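Long-range contacts in LbaCas13a H328A (C2c2) (PDB 5WLH), which binds a CRISPR precursor RNA as its guide and probably acts as an RNA-guided, RNA-targeting nuclease of the type VI Cas13a family: residues R194-L202 with D213-F222; L84-V92 with I177-Y185. All blocks are in the same frame, centred on the assembly; numbering follows the deposited sequence.

Contact 1: residues R194-L202 with D213-F222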
loop_
_atom_site.group_PDB
_atom_site.type_symbol
_atom_site.label_atom_id
_atom_site.label_comp_id
_atom_site.label_asym_id
_atom_site.label_seq_id
_atom_site.Cartn_x
_atom_site.Cartn_y
_atom_site.Cartn_z
ATOM N N ARG A 194 -8.853 17.476 -33.879
ATOM C CA ARG A 194 -9.666 17.836 -35.040
ATOM C C ARG A 194 -11.125 18.044 -34.656
ATOM O O ARG A 194 -11.825 18.858 -35.277
ATOM C CB ARG A 194 -9.546 16.766 -36.127
ATOM C CG ARG A 194 -8.168 16.739 -36.831
ATOM C CD ARG A 194 -8.206 15.830 -38.051
ATOM N NE ARG A 194 -9.005 16.419 -39.117
ATOM C CZ ARG A 194 -8.545 17.298 -40.005
ATOM N NH1 ARG A 194 -7.274 17.689 -39.973
ATOM N NH2 ARG A 194 -9.360 17.782 -40.928
ATOM N N VAL A 195 -11.596 17.330 -33.634
ATOM C CA VAL A 195 -12.971 17.503 -33.183
ATOM C C VAL A 195 -13.124 18.847 -32.500
ATOM O O VAL A 195 -14.100 19.574 -32.735
ATOM C CB VAL A 195 -13.385 16.349 -32.247
ATOM C CG1 VAL A 195 -14.805 16.586 -31.733
ATOM C CG2 VAL A 195 -13.281 15.007 -32.956
ATOM N N LYS A 196 -12.149 19.207 -31.660
ATOM C CA LYS A 196 -12.179 20.501 -30.989
ATOM C C LYS A 196 -12.084 21.632 -31.999
ATOM O O LYS A 196 -12.770 22.651 -31.871
ATOM C CB LYS A 196 -11.031 20.607 -29.982
ATOM C CG LYS A 196 -11.110 19.626 -28.819
ATOM C CD LYS A 196 -9.818 19.631 -27.995
ATOM C CE LYS A 196 -9.490 21.027 -27.487
ATOM N NZ LYS A 196 -8.353 21.012 -26.530
ATOM N N ARG A 197 -11.229 21.471 -33.004
ATOM C CA ARG A 197 -11.126 22.498 -34.035
ATOM C C ARG A 197 -12.417 22.603 -34.835
ATOM O O ARG A 197 -12.831 23.706 -35.203
ATOM C CB ARG A 197 -9.944 22.208 -34.954
ATOM C CG ARG A 197 -8.597 22.453 -34.287
ATOM C CD ARG A 197 -7.474 21.805 -35.084
ATOM N NE ARG A 197 -7.225 22.507 -36.342
ATOM C CZ ARG A 197 -6.514 22.014 -37.354
ATOM N NH1 ARG A 197 -5.965 20.804 -37.272
ATOM N NH2 ARG A 197 -6.349 22.734 -38.451
ATOM N N GLY A 198 -13.060 21.468 -35.120
ATOM C CA GLY A 198 -14.352 21.512 -35.784
ATOM C C GLY A 198 -15.391 22.240 -34.953
ATOM O O GLY A 198 -16.176 23.046 -35.471
ATOM N N LEU A 199 -15.393 21.989 -33.645
ATOM C CA LEU A 199 -16.354 22.658 -32.779
ATOM C C LEU A 199 -16.084 24.152 -32.712
ATOM O O LEU A 199 -17.014 24.963 -32.790
ATOM C CB LEU A 199 -16.295 22.043 -31.383
ATOM C CG LEU A 199 -17.156 22.711 -30.322
ATOM C CD1 LEU A 199 -18.601 22.848 -30.816
ATOM C CD2 LEU A 199 -17.086 21.859 -29.066
ATOM N N LYS A 200 -14.817 24.535 -32.561
ATOM C CA LYS A 200 -14.492 25.955 -32.531
ATOM C C LYS A 200 -14.949 26.653 -33.808
ATOM O O LYS A 200 -15.536 27.738 -33.756
ATOM C CB LYS A 200 -12.997 26.155 -32.330
ATOM C CG LYS A 200 -12.600 27.610 -32.535
ATOM C CD LYS A 200 -11.429 28.012 -31.692
ATOM C CE LYS A 200 -11.277 29.528 -31.712
ATOM N NZ LYS A 200 -10.009 29.921 -31.061
ATOM N N LYS A 201 -14.692 26.037 -34.958
ATOM C CA LYS A 201 -15.095 26.620 -36.234
ATOM C C LYS A 201 -16.604 26.779 -36.302
ATOM O O LYS A 201 -17.115 27.818 -36.739
ATOM C CB LYS A 201 -14.598 25.733 -37.374
ATOM C CG LYS A 201 -14.962 26.176 -38.783
ATOM C CD LYS A 201 -13.968 25.546 -39.781
ATOM C CE LYS A 201 -14.298 25.901 -41.233
ATOM N NZ LYS A 201 -13.428 25.141 -42.196
ATOM N N LEU A 202 -17.327 25.757 -35.848
ATOM C CA LEU A 202 -18.780 25.820 -35.793
ATOM C C LEU A 202 -19.254 26.946 -34.881
ATOM O O LEU A 202 -20.168 27.698 -35.240
ATOM C CB LEU A 202 -19.318 24.478 -35.311
ATOM C CG LEU A 202 -20.777 24.400 -34.885
ATOM C CD1 LEU A 202 -21.630 24.545 -36.087
ATOM C CD2 LEU A 202 -21.040 23.057 -34.213
ATOM N N ASP A 213 -10.174 28.126 -40.400
ATOM C CA ASP A 213 -9.447 26.875 -40.168
ATOM C C ASP A 213 -9.704 26.003 -41.390
ATOM O O ASP A 213 -10.521 25.077 -41.359
ATOM C CB ASP A 213 -9.896 26.194 -38.869
ATOM C CG ASP A 213 -8.890 25.169 -38.379
ATOM O OD1 ASP A 213 -8.014 24.776 -39.179
ATOM O OD2 ASP A 213 -8.974 24.755 -37.201
ATOM N N PRO A 214 -9.022 26.290 -42.505
ATOM C CA PRO A 214 -9.409 25.672 -43.788
ATOM C C PRO A 214 -9.244 24.155 -43.843
ATOM O O PRO A 214 -9.998 23.500 -44.570
ATOM C CB PRO A 214 -8.501 26.382 -44.813
ATOM C CG PRO A 214 -7.402 27.056 -43.992
ATOM C CD PRO A 214 -7.996 27.342 -42.653
ATOM N N ASP A 215 -8.299 23.574 -43.102
ATOM C CA ASP A 215 -8.096 22.129 -43.133
ATOM C C ASP A 215 -9.179 21.362 -42.377
ATOM O O ASP A 215 -9.222 20.129 -42.454
ATOM C CB ASP A 215 -6.716 21.787 -42.559
ATOM C CG ASP A 215 -6.371 20.319 -42.695
ATOM O OD1 ASP A 215 -6.670 19.736 -43.761
ATOM O OD2 ASP A 215 -5.816 19.743 -41.734
ATOM N N ILE A 216 -10.069 22.061 -41.685
ATOM C CA ILE A 216 -11.071 21.451 -40.821
ATOM C C ILE A 216 -12.429 21.553 -41.497
ATOM O O ILE A 216 -12.802 22.619 -42.004
ATOM C CB ILE A 216 -11.086 22.124 -39.439
ATOM C CG1 ILE A 216 -9.808 21.785 -38.670
ATOM C CG2 ILE A 216 -12.324 21.717 -38.648
ATOM C CD1 ILE A 216 -9.737 20.366 -38.208
ATOM N N ASP A 217 -13.167 20.446 -41.499
ATOM C CA ASP A 217 -14.525 20.390 -42.023
ATOM C C ASP A 217 -15.478 20.188 -40.853
ATOM O O ASP A 217 -15.406 19.160 -40.171
ATOM C CB ASP A 217 -14.663 19.251 -43.028
ATOM C CG ASP A 217 -16.025 19.207 -43.673
ATOM O OD1 ASP A 217 -16.249 19.971 -44.637
ATOM O OD2 ASP A 217 -16.869 18.409 -43.221
ATOM N N VAL A 218 -16.375 21.154 -40.628
ATOM C CA VAL A 218 -17.265 21.061 -39.470
ATOM C C VAL A 218 -18.092 19.782 -39.531
ATOM O O VAL A 218 -18.246 19.076 -38.524
ATOM C CB VAL A 218 -18.157 22.311 -39.366
ATOM C CG1 VAL A 218 -19.338 22.025 -38.442
ATOM C CG2 VAL A 218 -17.354 23.483 -38.843
ATOM N N GLN A 219 -18.615 19.452 -40.711
ATOM C CA GLN A 219 -19.463 18.271 -40.836
ATOM C C GLN A 219 -18.697 16.994 -40.494
ATOM O O GLN A 219 -19.150 16.181 -39.682
ATOM C CB GLN A 219 -20.037 18.182 -42.250
ATOM C CG GLN A 219 -20.999 17.022 -42.410
ATOM C CD GLN A 219 -22.290 17.270 -41.660
ATOM O OE1 GLN A 219 -22.945 18.300 -41.858
ATOM N NE2 GLN A 219 -22.642 16.357 -40.759
ATOM N N ARG A 220 -17.536 16.794 -41.113
ATOM C CA ARG A 220 -16.840 15.521 -40.952
ATOM C C ARG A 220 -16.068 15.455 -39.638
ATOM O O ARG A 220 -16.052 14.412 -38.974
ATOM C CB ARG A 220 -15.894 15.290 -42.133
ATOM C CG ARG A 220 -15.356 13.876 -42.223
ATOM C CD ARG A 220 -16.353 12.929 -42.884
ATOM N NE ARG A 220 -15.926 11.546 -42.731
ATOM C CZ ARG A 220 -16.539 10.644 -41.969
ATOM N NH1 ARG A 220 -17.628 10.974 -41.282
ATOM N NH2 ARG A 220 -16.061 9.406 -41.893
ATOM N N ASP A 221 -15.433 16.552 -39.247
ATOM C CA ASP A 221 -14.530 16.537 -38.103
ATOM C C ASP A 221 -15.246 16.731 -36.777
ATOM O O ASP A 221 -14.773 16.218 -35.754
ATOM C CB ASP A 221 -13.455 17.612 -38.266
ATOM C CG ASP A 221 -12.403 17.220 -39.293
ATOM O OD1 ASP A 221 -11.902 16.082 -39.210
ATOM O OD2 ASP A 221 -12.091 18.034 -40.183
ATOM N N PHE A 222 -16.374 17.444 -36.759
ATOM C CA PHE A 222 -17.126 17.601 -35.522
ATOM C C PHE A 222 -18.458 16.860 -35.565
ATOM O O PHE A 222 -18.665 15.918 -34.793
ATOM C CB PHE A 222 -17.370 19.074 -35.179
ATOM C CG PHE A 222 -18.172 19.251 -33.918
ATOM C CD1 PHE A 222 -17.640 18.866 -32.695
ATOM C CD2 PHE A 222 -19.461 19.758 -33.956
ATOM C CE1 PHE A 222 -18.376 19.012 -31.519
ATOM C CE2 PHE A 222 -20.197 19.889 -32.792
ATOM C CZ PHE A 222 -19.650 19.520 -31.573
HETATM O O HOH W 1 -10.655 25.471 -35.493
HETATM O O HOH W 2 -4.344 20.092 -39.622
#

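Contact 2: residues L84-V92 with I177-Y185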
loop_
_atom_site.group_PDB
_atom_site.type_symbol
_atom_site.label_atom_id
_atom_site.label_comp_id
_atom_site.label_asym_id
_atom_site.label_seq_id
_atom_site.Cartn_x
_atom_site.Cartn_y
_atom_site.Cartn_z
ATOM N N LEU A 84 -16.816 36.357 -15.032
ATOM C CA LEU A 84 -16.649 35.693 -16.324
ATOM C C LEU A 84 -16.825 34.186 -16.194
ATOM O O LEU A 84 -17.534 33.573 -16.997
ATOM C CB LEU A 84 -15.284 36.050 -16.935
ATOM C CG LEU A 84 -14.849 35.599 -18.344
ATOM C CD1 LEU A 84 -14.389 34.146 -18.452
ATOM C CD2 LEU A 84 -15.999 35.837 -19.308
ATOM N N GLN A 85 -16.222 33.580 -15.167
ATOM C CA GLN A 85 -16.324 32.133 -14.999
ATOM C C GLN A 85 -17.770 31.689 -14.817
ATOM O O GLN A 85 -18.121 30.554 -15.158
ATOM C CB GLN A 85 -15.468 31.677 -13.815
ATOM C CG GLN A 85 -14.132 31.052 -14.212
ATOM C CD GLN A 85 -13.176 32.050 -14.848
ATOM O OE1 GLN A 85 -13.009 33.167 -14.358
ATOM N NE2 GLN A 85 -12.539 31.646 -15.943
ATOM N N TRP A 86 -18.621 32.570 -14.293
ATOM C CA TRP A 86 -20.038 32.261 -14.160
ATOM C C TRP A 86 -20.805 32.576 -15.443
ATOM O O TRP A 86 -21.853 31.971 -15.700
ATOM C CB TRP A 86 -20.598 33.017 -12.951
ATOM C CG TRP A 86 -22.072 33.207 -12.928
ATOM C CD1 TRP A 86 -22.986 32.443 -12.263
ATOM C CD2 TRP A 86 -22.809 34.248 -13.574
ATOM N NE1 TRP A 86 -24.251 32.938 -12.469
ATOM C CE2 TRP A 86 -24.170 34.046 -13.271
ATOM C CE3 TRP A 86 -22.449 35.327 -14.388
ATOM C CZ2 TRP A 86 -25.173 34.883 -13.754
ATOM C CZ3 TRP A 86 -23.444 36.157 -14.861
ATOM C CH2 TRP A 86 -24.789 35.935 -14.540
ATOM N N PHE A 87 -20.288 33.495 -16.265
ATOM C CA PHE A 87 -20.880 33.742 -17.578
ATOM C C PHE A 87 -20.647 32.562 -18.519
ATOM O O PHE A 87 -21.542 32.190 -19.288
ATOM C CB PHE A 87 -20.307 35.027 -18.175
ATOM C CG PHE A 87 -20.813 35.340 -19.558
ATOM C CD1 PHE A 87 -22.169 35.467 -19.803
ATOM C CD2 PHE A 87 -19.930 35.511 -20.609
ATOM C CE1 PHE A 87 -22.636 35.763 -21.069
ATOM C CE2 PHE A 87 -20.390 35.803 -21.879
ATOM C CZ PHE A 87 -21.745 35.927 -22.110
ATOM N N LEU A 88 -19.449 31.969 -18.478
ATOM C CA LEU A 88 -19.197 30.752 -19.245
ATOM C C LEU A 88 -20.176 29.652 -18.866
ATOM O O LEU A 88 -20.688 28.936 -19.735
ATOM C CB LEU A 88 -17.767 30.265 -19.022
ATOM C CG LEU A 88 -16.604 31.241 -19.150
ATOM C CD1 LEU A 88 -15.321 30.551 -18.720
ATOM C CD2 LEU A 88 -16.490 31.747 -20.572
ATOM N N SER A 89 -20.440 29.493 -17.566
ATOM C CA SER A 89 -21.341 28.437 -17.118
ATOM C C SER A 89 -22.760 28.665 -17.614
ATOM O O SER A 89 -23.477 27.701 -17.903
ATOM C CB SER A 89 -21.323 28.339 -15.593
ATOM O OG SER A 89 -22.051 27.204 -15.153
ATOM N N GLU A 90 -23.179 29.927 -17.725
ATOM C CA GLU A 90 -24.529 30.225 -18.192
ATOM C C GLU A 90 -24.672 29.943 -19.682
ATOM O O GLU A 90 -25.712 29.441 -20.127
ATOM C CB GLU A 90 -24.882 31.681 -17.879
ATOM C CG GLU A 90 -26.375 31.963 -17.815
ATOM C CD GLU A 90 -27.008 31.491 -16.516
ATOM O OE1 GLU A 90 -28.254 31.406 -16.457
ATOM O OE2 GLU A 90 -26.260 31.201 -15.558
ATOM N N ILE A 91 -23.638 30.259 -20.466
ATOM C CA ILE A 91 -23.664 29.966 -21.898
ATOM C C ILE A 91 -23.797 28.466 -22.126
ATOM O O ILE A 91 -24.607 28.011 -22.944
ATOM C CB ILE A 91 -22.406 30.534 -22.583
ATOM C CG1 ILE A 91 -22.441 32.058 -22.565
ATOM C CG2 ILE A 91 -22.307 30.038 -24.018
ATOM C CD1 ILE A 91 -23.684 32.636 -23.208
ATOM N N VAL A 92 -23.010 27.675 -21.393
ATOM C CA VAL A 92 -23.065 26.222 -21.531
ATOM C C VAL A 92 -24.464 25.709 -21.212
ATOM O O VAL A 92 -25.030 24.893 -21.949
ATOM C CB VAL A 92 -22.001 25.563 -20.636
ATOM C CG1 VAL A 92 -22.347 24.111 -20.379
ATOM C CG2 VAL A 92 -20.629 25.683 -21.273
ATOM N N ILE A 177 -14.148 33.543 -25.025
ATOM C CA ILE A 177 -15.202 32.805 -24.338
ATOM C C ILE A 177 -15.335 31.407 -24.929
ATOM O O ILE A 177 -15.461 30.416 -24.199
ATOM C CB ILE A 177 -16.528 33.579 -24.413
ATOM C CG1 ILE A 177 -16.466 34.831 -23.531
ATOM C CG2 ILE A 177 -17.690 32.683 -24.019
ATOM C CD1 ILE A 177 -17.486 35.879 -23.901
ATOM N N ILE A 178 -15.297 31.307 -26.258
ATOM C CA ILE A 178 -15.382 30.005 -26.914
ATOM C C ILE A 178 -14.185 29.141 -26.532
ATOM O O ILE A 178 -14.329 27.961 -26.183
ATOM C CB ILE A 178 -15.497 30.189 -28.438
ATOM C CG1 ILE A 178 -16.892 30.711 -28.794
ATOM C CG2 ILE A 178 -15.186 28.882 -29.161
ATOM C CD1 ILE A 178 -17.018 31.282 -30.192
ATOM N N ASP A 179 -12.984 29.724 -26.574
ATOM C CA ASP A 179 -11.787 28.980 -26.198
ATOM C C ASP A 179 -11.864 28.499 -24.756
ATOM O O ASP A 179 -11.470 27.369 -24.450
ATOM C CB ASP A 179 -10.544 29.840 -26.408
ATOM C CG ASP A 179 -10.111 29.885 -27.855
ATOM O OD1 ASP A 179 -10.742 29.192 -28.676
ATOM O OD2 ASP A 179 -9.136 30.601 -28.168
ATOM N N ARG A 180 -12.372 29.342 -23.854
ATOM C CA ARG A 180 -12.469 28.949 -22.452
ATOM C C ARG A 180 -13.501 27.850 -22.255
ATOM O O ARG A 180 -13.271 26.906 -21.488
ATOM C CB ARG A 180 -12.810 30.168 -21.594
ATOM C CG ARG A 180 -11.587 30.980 -21.209
ATOM C CD ARG A 180 -11.928 32.420 -20.849
ATOM N NE ARG A 180 -10.708 33.216 -20.789
ATOM C CZ ARG A 180 -9.968 33.356 -19.696
ATOM N NH1 ARG A 180 -10.342 32.768 -18.567
ATOM N NH2 ARG A 180 -8.862 34.085 -19.729
ATOM N N ILE A 181 -14.642 27.956 -22.940
ATOM C CA ILE A 181 -15.717 26.980 -22.789
ATOM C C ILE A 181 -15.280 25.614 -23.296
ATOM O O ILE A 181 -15.606 24.577 -22.700
ATOM C CB ILE A 181 -16.974 27.468 -23.527
ATOM C CG1 ILE A 181 -17.671 28.561 -22.722
ATOM C CG2 ILE A 181 -17.919 26.321 -23.789
ATOM C CD1 ILE A 181 -18.996 28.965 -23.293
ATOM N N ILE A 182 -14.559 25.588 -24.417
ATOM C CA ILE A 182 -14.117 24.320 -24.986
ATOM C C ILE A 182 -13.147 23.625 -24.040
ATOM O O ILE A 182 -13.304 22.444 -23.718
ATOM C CB ILE A 182 -13.489 24.554 -26.372
ATOM C CG1 ILE A 182 -14.579 24.908 -27.380
ATOM C CG2 ILE A 182 -12.698 23.338 -26.809
ATOM C CD1 ILE A 182 -14.039 25.243 -28.764
ATOM N N ALA A 183 -12.134 24.353 -23.569
ATOM C CA ALA A 183 -11.126 23.737 -22.721
ATOM C C ALA A 183 -11.696 23.320 -21.373
ATOM O O ALA A 183 -11.230 22.335 -20.786
ATOM C CB ALA A 183 -9.954 24.694 -22.524
ATOM N N LYS A 184 -12.702 24.040 -20.873
ATOM C CA LYS A 184 -13.219 23.779 -19.536
ATOM C C LYS A 184 -14.381 22.792 -19.527
ATOM O O LYS A 184 -14.494 21.985 -18.598
ATOM C CB LYS A 184 -13.658 25.087 -18.873
ATOM C CG LYS A 184 -14.071 24.924 -17.422
ATOM C CD LYS A 184 -14.450 26.252 -16.792
ATOM C CE LYS A 184 -13.369 27.295 -17.014
ATOM N NZ LYS A 184 -13.318 28.295 -15.909
ATOM N N TYR A 185 -15.249 22.827 -20.540
ATOM C CA TYR A 185 -16.494 22.075 -20.489
ATOM C C TYR A 185 -16.649 21.008 -21.559
ATOM O O TYR A 185 -17.590 20.214 -21.470
ATOM C CB TYR A 185 -17.693 23.031 -20.572
ATOM C CG TYR A 185 -17.754 24.012 -19.423
ATOM C CD1 TYR A 185 -17.960 23.572 -18.122
ATOM C CD2 TYR A 185 -17.597 25.377 -19.636
ATOM C CE1 TYR A 185 -18.013 24.463 -17.064
ATOM C CE2 TYR A 185 -17.650 26.276 -18.585
ATOM C CZ TYR A 185 -17.858 25.815 -17.301
ATOM O OH TYR A 185 -17.912 26.705 -16.252
#

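Contact 1: residues R194-L202 with D213-F222
Ile216 lies between two arginines of the facing helix: its CD1 sits over the centre of one face of the Arg194 guanidinium, while its CG1 lies over the rim of one face of the Arg197 guanidinium. The third flat group, the Phe222 ring, takes Leu199 CB over one face in a CH-pi contact, 4.0 Å from the ring centroid. These groups lie inside a helical hairpin: helices 194-202 and 218-222 run roughly antiparallel, 141° between their directions, with Phe222 a knob among Val195, Gly198, Leu199 and Leu202. Having no CB, Gly198 leaves room for Phe222 CB, and its CA lies 4.7 Å from Val218 CA.

Loop residues Asp213 and Asp215 and helical Asp221 supply carboxylates at or near the guanidinium edges. Arg197 grips Asp213 side-on through NE and NH2, the two planes nearly coplanar and both syn lone pairs used. Arg194, bent at chi3 (71°), turns NE and NH2 to Asp221 and NH1 to Asp215 OD2, with planes far from coplanar, while NH2 also reaches Asp215 O. Asp221 OD2 also accepts Asp217 N, next to the helix start. The extended Lys201 passes Val218 CG2, and its NZ donates to Ile216 O at 2.6 Å and Asp213 O at 3.0 Å.

Contact 2: residues L84-V92 with I177-Y185
The helical segments Leu84-Val92 and Ile177-Tyr185 cross at -75° with their axes 10.2 Å apart, and the CA atoms of Leu88 and Ile181, 6.2 Å from each other, mark the nearest backbone approach. Leu88 is the central knob, seated in a hole formed by Ile177, Arg180, Ile181 and Lys184. With CG anti to the carbonyl carbon (chi1 -49°), Leu88 points its two methyls into different parts of the hole: CD2 meets Ile177 CG2 at 3.8 Å, whereas CD1 rests on Arg180 CB.

Beyond this knob, Ile181 sends CD1 to Ile91 CG2 at 3.6 Å and its CG2 branch to Val92 CG2. That same Val92 methyl approaches Tyr185 CD2 at 3.5 Å, while Leu88 CB comes to the edge of the tyrosine ring. Ile177 CD1 lies at the edge of the Phe87 ring, in its plane, 3.5 Å from CE2.

Polar groups collect at the Gln85 end. Gln85 CG lies 3.3 Å from Lys184 NZ, and its NE2 lies near the same ammonium without bonding to it, both being donors; Asp358 accepts from both, in a salt bridge with Lys184 and a weak hydrogen bond from Gln85. Arg180 is held by Asp176 and Asp356, its CD packed on Leu84 CD1. This is a steeply crossed helix-helix packing with one knob, Leu88, joining two helices of the helical N-terminal part of Cas13a.

Overall arrangement
From the N terminus, the chain enters helix 83-96 and comes back to it in helix 175-185, where contact 2 closes the loop; 84 residues, 50 of them helical, separate the segments 84-92 and 177-185. Helix 193-206 follows directly, and after a short connection the chain turns back into helix 218-230 to close contact 1. The two closures therefore stand in series, neither nested nor crossed, with centres about 19 Å apart. Helices 175-185 and 193-206 join them: Lys200 forms a salt bridge with Asp179, and Ile182 packs on Lys196, Leu199 and Lys200. Helix 158-166, within the intervening chain, touches Leu202 and Val218, while helix 357-388 reaches contact 2 through Asp358.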